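Local atomic coordinates of flagellar biosynthesis protein flhF (Bacillus subtilis, PDB entry 2PX0), a protein that binds and hydrolyses GTP as a GTPase of the signal-recognition-particle family and is needed for building the bacterial flagellum. Residues D97-P102 and Q283-L288; P163-Y168 and K177-E182; E171-A176 and T207-S212; Q243-K248 and V269-N274. All blocks are in the same frame, centred on the assembly; numbering follows the deposited sequence.

Interaction 1: residues D97-P102 and Q283-L288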
# COMPACT_ATOMS: atom_id res chain seq x y z
N ASP A 97 1.76 -28.04 4.03
CA ASP A 97 0.87 -28.48 2.96
C ASP A 97 -0.06 -27.37 2.49
O ASP A 97 -0.48 -27.36 1.34
CB ASP A 97 0.04 -29.69 3.38
CG ASP A 97 -1.01 -29.34 4.40
OD1 ASP A 97 -0.63 -29.00 5.54
OD2 ASP A 97 -2.22 -29.39 4.05
N LYS A 98 -0.39 -26.43 3.37
CA LYS A 98 -1.28 -25.36 2.98
C LYS A 98 -0.54 -24.21 2.27
O LYS A 98 -1.16 -23.23 1.87
CB LYS A 98 -2.04 -24.83 4.19
CG LYS A 98 -3.51 -25.22 4.20
CD LYS A 98 -3.70 -26.70 4.48
CE LYS A 98 -3.33 -27.04 5.92
NZ LYS A 98 -3.40 -28.51 6.20
N TRP A 99 0.78 -24.34 2.14
CA TRP A 99 1.57 -23.31 1.46
C TRP A 99 2.02 -23.83 0.08
O TRP A 99 1.81 -24.99 -0.27
CB TRP A 99 2.82 -22.98 2.26
CG TRP A 99 2.62 -22.22 3.54
CD1 TRP A 99 1.88 -22.61 4.64
CD2 TRP A 99 3.28 -21.00 3.92
NE1 TRP A 99 2.05 -21.71 5.67
CE2 TRP A 99 2.89 -20.71 5.26
CE3 TRP A 99 4.15 -20.13 3.26
CZ2 TRP A 99 3.36 -19.59 5.94
CZ3 TRP A 99 4.61 -19.01 3.93
CH2 TRP A 99 4.22 -18.75 5.26
N GLN A 100 2.63 -22.93 -0.69
CA GLN A 100 3.17 -23.26 -2.01
C GLN A 100 2.34 -24.14 -2.96
O GLN A 100 2.87 -25.03 -3.63
CB GLN A 100 4.56 -23.87 -1.86
CG GLN A 100 5.58 -22.87 -1.39
CD GLN A 100 6.93 -23.50 -1.15
OE1 GLN A 100 7.09 -24.28 -0.21
NE2 GLN A 100 7.92 -23.17 -1.99
N GLU A 101 1.05 -23.88 -3.02
CA GLU A 101 0.19 -24.62 -3.93
C GLU A 101 0.56 -24.10 -5.31
O GLU A 101 0.29 -22.96 -5.64
CB GLU A 101 -1.27 -24.29 -3.62
CG GLU A 101 -2.31 -25.09 -4.37
CD GLU A 101 -3.72 -24.58 -4.10
OE1 GLU A 101 -4.13 -23.57 -4.73
OE2 GLU A 101 -4.42 -25.19 -3.25
N PRO A 102 1.20 -24.93 -6.15
CA PRO A 102 1.58 -24.50 -7.50
C PRO A 102 0.37 -24.19 -8.37
O PRO A 102 -0.77 -24.49 -8.01
CB PRO A 102 2.35 -25.69 -8.03
CG PRO A 102 1.62 -26.83 -7.43
CD PRO A 102 1.46 -26.37 -5.98
N GLN A 283 8.62 -14.95 -6.37
CA GLN A 283 9.19 -16.12 -5.68
C GLN A 283 8.20 -16.88 -4.84
O GLN A 283 7.05 -16.48 -4.68
CB GLN A 283 10.32 -15.69 -4.77
CG GLN A 283 9.91 -14.62 -3.81
CD GLN A 283 10.95 -14.37 -2.75
OE1 GLN A 283 11.21 -15.23 -1.91
NE2 GLN A 283 11.57 -13.18 -2.77
N THR A 284 8.68 -17.98 -4.28
CA THR A 284 7.87 -18.86 -3.43
C THR A 284 8.57 -19.19 -2.10
O THR A 284 9.80 -19.31 -2.06
CB THR A 284 7.55 -20.14 -4.18
OG1 THR A 284 6.51 -20.83 -3.49
CG2 THR A 284 8.77 -21.02 -4.26
N VAL A 285 7.81 -19.33 -1.02
CA VAL A 285 8.41 -19.62 0.29
C VAL A 285 7.64 -20.66 1.08
O VAL A 285 6.49 -20.95 0.78
CB VAL A 285 8.47 -18.35 1.17
CG1 VAL A 285 9.20 -17.25 0.44
CG2 VAL A 285 7.08 -17.90 1.54
N SER A 286 8.30 -21.21 2.10
CA SER A 286 7.73 -22.23 2.98
C SER A 286 7.54 -21.69 4.41
O SER A 286 8.22 -20.76 4.83
CB SER A 286 8.68 -23.42 3.05
OG SER A 286 9.89 -23.04 3.69
N PRO A 287 6.62 -22.28 5.18
CA PRO A 287 6.41 -21.82 6.55
C PRO A 287 7.72 -21.48 7.22
O PRO A 287 7.97 -20.33 7.56
CB PRO A 287 5.70 -22.99 7.20
CG PRO A 287 4.81 -23.46 6.09
CD PRO A 287 5.75 -23.44 4.88
N LEU A 288 8.58 -22.48 7.41
CA LEU A 288 9.88 -22.24 8.04
C LEU A 288 10.72 -21.23 7.24
O LEU A 288 11.54 -20.49 7.81
CB LEU A 288 10.66 -23.55 8.20
CG LEU A 288 12.13 -23.39 8.62
CD1 LEU A 288 12.24 -22.47 9.82
CD2 LEU A 288 12.71 -24.75 8.94
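W99 and P287 make the main apolar pairing. P287 lies over one face of the indole, with its CG 3.2 Å from the centroid of the five-membered ring of W99 and 9° off the normal, a CH-pi contact; the two side chains run antiparallel alongside each other. At the edge of the indole's six-membered ring, in plane, V285 CG2 lies 3.6 Å from W99 CZ3. A chi1 of -71° sets W99 CG beside the backbone N; P287, over the ring beyond, begins helix 287-294, with S286 as N-cap and S286 OG bonded to G289 N. The proline that covers the indole is thus the first residue of the C-terminal helix, and it also touches C90 of helix 81-90, consistent with the N-to-G domain junction of SRP GTPases. An alanine at W99 would probably leave the P287 ring and V285 CG2 facing a gap. The polar part is one bond: Q100, extended beyond CG, crosses T284 at about a right angle and gives Q100 NE2 to T284 OG1 at 3.1 Å, the acceptor close to the amide plane. T284 OG1 is also weakly bonded to G270 O.

Interaction 2: residues P163-Y168 and K177-E182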
# COMPACT_ATOMS: atom_id res chain seq x y z
N PRO A 163 -4.07 -14.36 -26.27
CA PRO A 163 -5.44 -13.83 -26.36
C PRO A 163 -5.96 -13.21 -25.07
O PRO A 163 -5.61 -13.63 -23.97
CB PRO A 163 -6.25 -15.05 -26.78
CG PRO A 163 -5.54 -16.16 -26.07
CD PRO A 163 -4.08 -15.84 -26.30
N LEU A 164 -6.82 -12.20 -25.22
CA LEU A 164 -7.41 -11.52 -24.08
C LEU A 164 -8.87 -11.16 -24.40
O LEU A 164 -9.19 -10.78 -25.53
CB LEU A 164 -6.62 -10.25 -23.77
CG LEU A 164 -7.07 -9.40 -22.58
CD1 LEU A 164 -5.99 -8.40 -22.26
CD2 LEU A 164 -8.38 -8.68 -22.88
N GLU A 165 -9.73 -11.30 -23.40
CA GLU A 165 -11.15 -10.99 -23.56
C GLU A 165 -11.67 -10.15 -22.40
O GLU A 165 -11.63 -10.59 -21.26
CB GLU A 165 -11.97 -12.28 -23.62
CG GLU A 165 -11.66 -13.19 -24.80
CD GLU A 165 -12.06 -12.60 -26.14
OE1 GLU A 165 -13.13 -11.93 -26.19
OE2 GLU A 165 -11.33 -12.81 -27.14
N VAL A 166 -12.15 -8.95 -22.69
CA VAL A 166 -12.70 -8.09 -21.65
C VAL A 166 -14.10 -8.59 -21.30
O VAL A 166 -14.79 -9.17 -22.15
CB VAL A 166 -12.80 -6.63 -22.12
CG1 VAL A 166 -13.58 -5.80 -21.12
CG2 VAL A 166 -11.40 -6.05 -22.30
N CYS A 167 -14.53 -8.37 -20.06
CA CYS A 167 -15.86 -8.80 -19.65
C CYS A 167 -16.54 -7.80 -18.72
O CYS A 167 -15.96 -7.38 -17.71
CB CYS A 167 -15.75 -10.16 -18.96
SG CYS A 167 -14.87 -11.39 -19.94
N TYR A 168 -17.77 -7.42 -19.07
CA TYR A 168 -18.54 -6.47 -18.26
C TYR A 168 -19.62 -7.20 -17.45
O TYR A 168 -20.07 -6.69 -16.42
CB TYR A 168 -19.20 -5.41 -19.14
CG TYR A 168 -18.24 -4.47 -19.81
CD1 TYR A 168 -17.26 -4.96 -20.67
CD2 TYR A 168 -18.31 -3.09 -19.60
CE1 TYR A 168 -16.36 -4.09 -21.31
CE2 TYR A 168 -17.42 -2.21 -20.23
CZ TYR A 168 -16.45 -2.72 -21.08
OH TYR A 168 -15.56 -1.88 -21.71
N LYS A 177 -14.63 -17.59 -20.55
CA LYS A 177 -14.18 -18.66 -19.68
C LYS A 177 -14.39 -19.97 -20.42
O LYS A 177 -13.65 -20.93 -20.24
CB LYS A 177 -15.01 -18.61 -18.39
CG LYS A 177 -14.75 -19.72 -17.38
CD LYS A 177 -15.54 -19.43 -16.11
CE LYS A 177 -15.48 -20.56 -15.10
NZ LYS A 177 -16.23 -21.76 -15.57
N GLU A 178 -15.41 -20.00 -21.27
CA GLU A 178 -15.73 -21.20 -22.04
C GLU A 178 -15.06 -21.21 -23.41
O GLU A 178 -14.84 -22.26 -24.01
CB GLU A 178 -17.26 -21.31 -22.20
CG GLU A 178 -17.98 -21.70 -20.91
CD GLU A 178 -19.48 -21.44 -20.96
OE1 GLU A 178 -20.14 -21.96 -21.89
OE2 GLU A 178 -19.98 -20.72 -20.06
N LEU A 179 -14.74 -20.02 -23.89
CA LEU A 179 -14.07 -19.86 -25.17
C LEU A 179 -12.64 -20.39 -25.04
O LEU A 179 -12.16 -21.15 -25.88
CB LEU A 179 -14.05 -18.39 -25.55
CG LEU A 179 -13.58 -18.00 -26.96
CD1 LEU A 179 -13.89 -16.53 -27.19
CD2 LEU A 179 -12.10 -18.29 -27.12
N PHE A 180 -11.97 -19.99 -23.96
CA PHE A 180 -10.61 -20.41 -23.70
C PHE A 180 -10.54 -21.81 -23.10
O PHE A 180 -9.48 -22.25 -22.63
CB PHE A 180 -9.93 -19.43 -22.75
CG PHE A 180 -9.71 -18.08 -23.36
CD1 PHE A 180 -8.98 -17.95 -24.54
CD2 PHE A 180 -10.22 -16.94 -22.75
CE1 PHE A 180 -8.77 -16.71 -25.10
CE2 PHE A 180 -10.00 -15.69 -23.31
CZ PHE A 180 -9.28 -15.57 -24.48
N SER A 181 -11.67 -22.50 -23.12
CA SER A 181 -11.76 -23.86 -22.59
C SER A 181 -10.67 -24.77 -23.14
O SER A 181 -10.32 -25.78 -22.52
CB SER A 181 -13.13 -24.45 -22.92
OG SER A 181 -13.34 -24.50 -24.33
N GLU A 182 -10.12 -24.42 -24.29
CA GLU A 182 -9.08 -25.23 -24.93
C GLU A 182 -7.67 -24.92 -24.42
O GLU A 182 -6.76 -25.72 -24.61
CB GLU A 182 -9.14 -25.03 -26.44
CG GLU A 182 -10.49 -25.37 -27.10
CD GLU A 182 -10.76 -26.88 -27.14
OE1 GLU A 182 -10.93 -27.50 -26.07
OE2 GLU A 182 -10.82 -27.43 -28.26
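Beside F180, whose ring meets P163 and E165, the carbonyl E178 O is gripped twice by S181: S181 OG donates to E178 O at 2.7 Å, tilted 30° from the carbonyl plane, and S181 N adds a weak bond. Both tie the chain back on itself at the end of helix 170-179. No hydrogen bond joins 163-168 to 177-182; the contact is carried by the F180 ring. P163 lies alongside the ring, with P163 CG 3.4 Å from F180 CE1. E165 crosses the ring obliquely: CG lies beside the backbone N (chi1 -63°), where E165 CG comes to 3.4 Å from F180 CE2 and equally near F180 CZ, and the chain then bends at chi2. The methylene thus does the touching, with the carboxylate plane turned 52° from that of the ring. L179 CD2 stands over one face of F180, 4.0 Å above its plane, while Y183 makes an edge-to-face pair with the ring. An alanine at F180 would probably open a gap that leaves P163 CG and E165 CG without their packing partner. F180 also touches A138 and I140 of strand 137-141, beside which 163-168 runs, P163 pairing with F139 and E165 with T141 through the backbone. In sequence between R146 and D189, segment 163-168 and helix 170-179 probably belong to the insertion box characteristic of SRP GTPases.

Interaction 3: residues E171-A176 and T207-S212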
# COMPACT_ATOMS: atom_id res chain seq x y z
N GLU A 171 -22.10 -13.26 -17.77
CA GLU A 171 -22.34 -14.07 -18.96
C GLU A 171 -21.13 -13.97 -19.88
O GLU A 171 -20.59 -14.98 -20.33
CB GLU A 171 -23.58 -13.58 -19.71
CG GLU A 171 -24.82 -13.35 -18.85
CD GLU A 171 -24.90 -11.93 -18.30
OE1 GLU A 171 -24.69 -10.98 -19.09
OE2 GLU A 171 -25.20 -11.78 -17.10
N GLU A 172 -20.72 -12.73 -20.15
CA GLU A 172 -19.58 -12.48 -21.01
C GLU A 172 -18.38 -13.25 -20.49
O GLU A 172 -17.73 -13.97 -21.25
CB GLU A 172 -19.28 -10.98 -21.04
CG GLU A 172 -20.38 -10.16 -21.71
CD GLU A 172 -20.09 -8.66 -21.74
OE1 GLU A 172 -19.01 -8.25 -22.23
OE2 GLU A 172 -20.95 -7.88 -21.27
N PHE A 173 -18.11 -13.12 -19.20
CA PHE A 173 -16.98 -13.82 -18.60
C PHE A 173 -17.14 -15.33 -18.80
O PHE A 173 -16.27 -15.98 -19.37
CB PHE A 173 -16.88 -13.53 -17.10
CG PHE A 173 -15.80 -14.31 -16.42
CD1 PHE A 173 -14.46 -13.97 -16.59
CD2 PHE A 173 -16.11 -15.44 -15.66
CE1 PHE A 173 -13.45 -14.74 -16.03
CE2 PHE A 173 -15.10 -16.22 -15.10
CZ PHE A 173 -13.77 -15.87 -15.28
N GLN A 174 -18.24 -15.88 -18.31
CA GLN A 174 -18.50 -17.31 -18.44
C GLN A 174 -18.23 -17.78 -19.86
O GLN A 174 -17.68 -18.86 -20.07
CB GLN A 174 -19.94 -17.63 -18.05
CG GLN A 174 -20.13 -19.04 -17.54
CD GLN A 174 -19.30 -19.32 -16.30
OE1 GLN A 174 -19.30 -18.53 -15.35
NE2 GLN A 174 -18.58 -20.44 -16.30
N GLN A 175 -18.61 -16.97 -20.84
CA GLN A 175 -18.39 -17.31 -22.24
C GLN A 175 -16.90 -17.38 -22.56
O GLN A 175 -16.41 -18.39 -23.07
CB GLN A 175 -19.07 -16.29 -23.15
CG GLN A 175 -20.53 -16.60 -23.42
CD GLN A 175 -21.24 -15.44 -24.06
OE1 GLN A 175 -20.67 -14.74 -24.91
NE2 GLN A 175 -22.49 -15.21 -23.67
N ALA A 176 -16.20 -16.28 -22.27
CA ALA A 176 -14.76 -16.22 -22.51
C ALA A 176 -14.13 -17.38 -21.76
O ALA A 176 -13.22 -18.05 -22.24
CB ALA A 176 -14.21 -14.90 -22.00
N THR A 207 -19.90 -11.78 -10.79
CA THR A 207 -19.13 -11.81 -12.03
C THR A 207 -18.37 -13.12 -12.17
O THR A 207 -18.49 -13.81 -13.19
CB THR A 207 -18.13 -10.64 -12.07
OG1 THR A 207 -18.84 -9.41 -11.92
CG2 THR A 207 -17.38 -10.63 -13.39
N ILE A 208 -17.59 -13.46 -11.14
CA ILE A 208 -16.83 -14.70 -11.15
C ILE A 208 -17.56 -15.75 -10.31
O ILE A 208 -17.58 -15.66 -9.08
CB ILE A 208 -15.41 -14.49 -10.61
CG1 ILE A 208 -14.64 -13.53 -11.53
CG2 ILE A 208 -14.68 -15.83 -10.52
CD1 ILE A 208 -13.21 -13.28 -11.12
N PRO A 209 -18.15 -16.76 -10.97
CA PRO A 209 -18.91 -17.86 -10.35
C PRO A 209 -18.19 -18.58 -9.23
O PRO A 209 -18.61 -18.51 -8.07
CB PRO A 209 -19.20 -18.78 -11.54
CG PRO A 209 -18.03 -18.56 -12.45
CD PRO A 209 -17.91 -17.05 -12.40
N PHE A 210 -17.12 -19.29 -9.57
CA PHE A 210 -16.30 -20.06 -8.63
C PHE A 210 -16.69 -21.54 -8.58
O PHE A 210 -17.70 -21.93 -7.99
CB PHE A 210 -16.36 -19.47 -7.21
CG PHE A 210 -15.68 -18.12 -7.07
CD1 PHE A 210 -14.33 -17.96 -7.40
CD2 PHE A 210 -16.39 -17.01 -6.60
CE1 PHE A 210 -13.70 -16.72 -7.27
CE2 PHE A 210 -15.76 -15.76 -6.47
CZ PHE A 210 -14.42 -15.62 -6.80
N GLU A 211 -15.87 -22.37 -9.23
CA GLU A 211 -16.07 -23.81 -9.29
C GLU A 211 -14.73 -24.53 -9.47
O GLU A 211 -13.70 -23.90 -9.71
CB GLU A 211 -17.00 -24.19 -10.45
CG GLU A 211 -16.68 -23.52 -11.77
CD GLU A 211 -17.26 -22.12 -11.85
OE1 GLU A 211 -18.49 -21.98 -11.65
OE2 GLU A 211 -16.50 -21.16 -12.12
N SER A 212 -14.77 -25.85 -9.35
CA SER A 212 -13.59 -26.71 -9.48
C SER A 212 -12.50 -26.17 -10.41
O SER A 212 -11.31 -26.26 -10.09
CB SER A 212 -14.03 -28.09 -9.97
OG SER A 212 -12.92 -28.95 -10.11
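F173 and Q174 of helix 170-179 pack on T207 at the end of helix 198-207 and on I208 and P209 of the loop that follows, leading to strand 214-221: a mainly apolar helix-on-loop contact at the periphery of the P-loop GTPase fold. F173 carries most of it. Its CG is anti to the backbone N (chi1 176°), and the ring beyond reaches the loop with its CD2/CE2 side. I208 CG1 lies over one face of the ring, 4.5 Å from F173 CE2. P209 CD comes to 4.0 Å from F173 CE2. The carbonyl oxygen T207 O approaches F173 CD2 at 3.8 Å. The Q174 side chain, bent at chi2, brings Q174 CD to 4.1 Å from P209 CG. The F173 side chain also touches C167 and, on strand 137-141, I140; I208 in turn lies close to T190, assigned by similarity to the GTP site. Within the loop, E211 OE2 takes a weak bond from F210 N and forms a long, weak ion pair with K177 NZ. T207 OG1 is bonded back to E203 O in its own helix. Across the two segments there is no hydrogen bond, which suggests that apolar fit, rather than directional polar bonds, sets how the helix lies on the loop.

Interaction 4: residues Q243-K248 and V269-N274. With GNP (phosphoaminophosphonic acid-guanylate ester), chain J.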
# COMPACT_ATOMS: atom_id res chain seq x y z
N GLN A 243 -4.77 -19.61 -1.96
CA GLN A 243 -3.50 -19.17 -1.39
C GLN A 243 -3.51 -17.68 -1.14
O GLN A 243 -4.55 -17.04 -1.16
CB GLN A 243 -2.36 -19.48 -2.36
CG GLN A 243 -2.14 -20.94 -2.66
CD GLN A 243 -1.43 -21.64 -1.54
OE1 GLN A 243 -0.27 -21.33 -1.22
NE2 GLN A 243 -2.12 -22.59 -0.91
N TYR A 244 -2.32 -17.13 -0.93
CA TYR A 244 -2.14 -15.71 -0.66
C TYR A 244 -0.94 -15.18 -1.44
O TYR A 244 0.07 -15.88 -1.61
CB TYR A 244 -1.80 -15.49 0.81
CG TYR A 244 -2.92 -15.26 1.77
CD1 TYR A 244 -3.90 -14.30 1.53
CD2 TYR A 244 -2.91 -15.88 3.02
CE1 TYR A 244 -4.83 -13.96 2.52
CE2 TYR A 244 -3.82 -15.55 4.00
CZ TYR A 244 -4.77 -14.59 3.75
OH TYR A 244 -5.65 -14.26 4.75
N ILE A 245 -1.03 -13.94 -1.88
CA ILE A 245 0.10 -13.32 -2.57
C ILE A 245 0.46 -12.02 -1.86
O ILE A 245 -0.35 -11.08 -1.76
CB ILE A 245 -0.21 -13.08 -4.05
CG1 ILE A 245 -0.49 -14.42 -4.73
CG2 ILE A 245 0.97 -12.41 -4.72
CD1 ILE A 245 -0.78 -14.33 -6.21
N PHE A 246 1.67 -12.00 -1.31
CA PHE A 246 2.16 -10.84 -0.60
C PHE A 246 3.19 -10.17 -1.47
O PHE A 246 4.21 -10.75 -1.81
CB PHE A 246 2.77 -11.25 0.74
CG PHE A 246 1.73 -11.56 1.79
CD1 PHE A 246 1.02 -10.53 2.41
CD2 PHE A 246 1.41 -12.87 2.11
CE1 PHE A 246 0.01 -10.81 3.32
CE2 PHE A 246 0.40 -13.15 3.02
CZ PHE A 246 -0.30 -12.12 3.62
N THR A 247 2.90 -8.93 -1.84
CA THR A 247 3.79 -8.19 -2.70
C THR A 247 4.68 -7.20 -1.95
O THR A 247 4.52 -6.97 -0.76
CB THR A 247 2.99 -7.41 -3.73
OG1 THR A 247 2.23 -6.41 -3.05
CG2 THR A 247 2.05 -8.34 -4.51
N LYS A 248 5.64 -6.65 -2.67
CA LYS A 248 6.53 -5.64 -2.14
C LYS A 248 7.30 -5.98 -0.87
O LYS A 248 7.61 -5.09 -0.06
CB LYS A 248 5.73 -4.35 -1.95
CG LYS A 248 4.66 -4.18 -3.01
CD LYS A 248 4.06 -2.80 -3.00
CE LYS A 248 3.14 -2.65 -4.21
NZ LYS A 248 2.62 -1.27 -4.37
N VAL A 269 0.86 -18.94 2.01
CA VAL A 269 1.15 -18.06 0.88
C VAL A 269 1.56 -18.86 -0.35
O VAL A 269 2.31 -19.85 -0.27
CB VAL A 269 2.28 -17.03 1.22
CG1 VAL A 269 2.29 -16.74 2.73
CG2 VAL A 269 3.64 -17.52 0.74
N GLY A 270 1.05 -18.44 -1.49
CA GLY A 270 1.40 -19.10 -2.73
C GLY A 270 2.63 -18.39 -3.25
O GLY A 270 3.70 -18.98 -3.39
N PHE A 271 2.49 -17.10 -3.49
CA PHE A 271 3.58 -16.30 -4.01
C PHE A 271 3.93 -15.04 -3.21
O PHE A 271 3.18 -14.56 -2.36
CB PHE A 271 3.22 -15.91 -5.44
CG PHE A 271 3.05 -17.08 -6.35
CD1 PHE A 271 4.16 -17.75 -6.86
CD2 PHE A 271 1.78 -17.58 -6.62
CE1 PHE A 271 4.00 -18.90 -7.63
CE2 PHE A 271 1.62 -18.74 -7.39
CZ PHE A 271 2.72 -19.39 -7.88
N MET A 272 5.12 -14.52 -3.49
CA MET A 272 5.60 -13.30 -2.87
C MET A 272 6.38 -12.62 -3.99
O MET A 272 7.02 -13.29 -4.80
CB MET A 272 6.52 -13.59 -1.68
CG MET A 272 5.82 -14.14 -0.43
SD MET A 272 6.60 -13.58 1.12
CE MET A 272 8.25 -14.02 0.80
N THR A 273 6.32 -11.30 -4.06
CA THR A 273 7.02 -10.56 -5.10
C THR A 273 8.09 -9.69 -4.46
O THR A 273 7.95 -9.31 -3.30
CB THR A 273 6.03 -9.70 -5.87
OG1 THR A 273 5.38 -8.81 -4.97
CG2 THR A 273 4.97 -10.56 -6.52
N ASN A 274 9.17 -9.40 -5.19
CA ASN A 274 10.27 -8.60 -4.63
C ASN A 274 10.81 -7.49 -5.52
O ASN A 274 11.96 -7.08 -5.37
CB ASN A 274 11.44 -9.52 -4.22
CG ASN A 274 11.82 -10.51 -5.31
OD1 ASN A 274 11.07 -11.43 -5.63
ND2 ASN A 274 12.99 -10.32 -5.89
PG GNP J . -5.04 -1.77 -9.30
O1G GNP J . -5.10 -0.28 -9.19
O2G GNP J . -5.48 -2.28 -10.68
O3G GNP J . -5.79 -2.45 -8.21
N3B GNP J . -3.38 -2.02 -9.16
PB GNP J . -2.74 -3.54 -9.25
O1B GNP J . -3.09 -4.32 -8.07
O2B GNP J . -3.12 -4.06 -10.60
O3A GNP J . -1.19 -3.08 -9.17
PA GNP J . -0.19 -2.76 -10.32
O1A GNP J . 0.15 -4.00 -11.08
O2A GNP J . -0.80 -1.57 -11.03
O5' GNP J . 1.05 -2.33 -9.58
C5' GNP J . 1.01 -1.15 -8.76
C4' GNP J . 2.39 -0.72 -8.40
O4' GNP J . 3.08 -1.51 -7.49
C3' GNP J . 3.32 -0.57 -9.64
O3' GNP J . 4.01 0.68 -9.62
C2' GNP J . 4.29 -1.74 -9.48
O2' GNP J . 5.54 -1.53 -10.06
C1' GNP J . 4.34 -1.86 -8.00
N9 GNP J . 4.70 -3.25 -7.61
C8 GNP J . 3.89 -4.43 -7.90
N7 GNP J . 4.48 -5.50 -7.42
C5 GNP J . 5.72 -4.98 -6.80
C6 GNP J . 6.78 -5.70 -6.11
O6 GNP J . 6.88 -6.84 -5.90
N1 GNP J . 7.77 -4.83 -5.67
C2 GNP J . 7.63 -3.47 -5.93
N2 GNP J . 8.74 -2.74 -5.40
N3 GNP J . 6.74 -2.78 -6.53
C4 GNP J . 5.77 -3.64 -6.95
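I245 and F271 run abreast on one face of the sheet, with I245 CG1 4.1 Å from F271 CB. On the other face stand F246 and M272. V269 CG1 meets the edge of the F246 ring, near its plane, 4.0 Å from F246 CD2. Between these layers the backbones pair in parallel. Y244 O accepts two donors: G270 N at 2.7 Å, in the carbonyl plane on a lone pair, and F271 N, longer and tilted from that plane. F246 then bridges both ways, F246 N donating to F271 O at 3.2 Å and F246 O receiving T273 N at 3.1 Å. Beyond this rung the strands open onto the bound GTP analogue. K248, the lysine of the TKxD guanine motif, has its CG 4.0 Å from C5 of the base, and K248 N makes a weak bond to O6. T273 OG1 is also modelled against O6, though its exact place is less sure. The chain of K248 is extended beyond CG, and K248 NZ, whose place is also less sure, is modelled near the ribose O4', G115 O of its own chain and T114 OG1 of the second subunit, which would link the guanine site to the dimer interface. T247 OG1 is held by A116 O of the P-loop. The two strands are the ends of a beta-alpha-beta crossover, whose helix 256-263 meets F246 through V258 and V269 through L262; helix 118-132 meets I245, T247 and T273, and strand 214-221 flanks 243-247.

Overall arrangement
Interaction 4 is the buried core contact, a parallel strand pair joined by backbone bonds that ends on the nucleotide. Interaction 1 is only partly buried and adjoins it: K98 O meets Q243 NE2 and Q283 N meets M272 O, so the loop between helix 81-90 and strand 107-112 and the approach to the last helix both fasten to this strand pair. Interactions 2 and 3 lie about 25 Å away, centre to centre, from interaction 4 and share helix 170-179, one at the surface and the other partly buried; each relies on a phenylalanine and has no hydrogen bond across it. Interaction 1 mixes the two styles, pairing a proline-tryptophan contact with one side-chain bond.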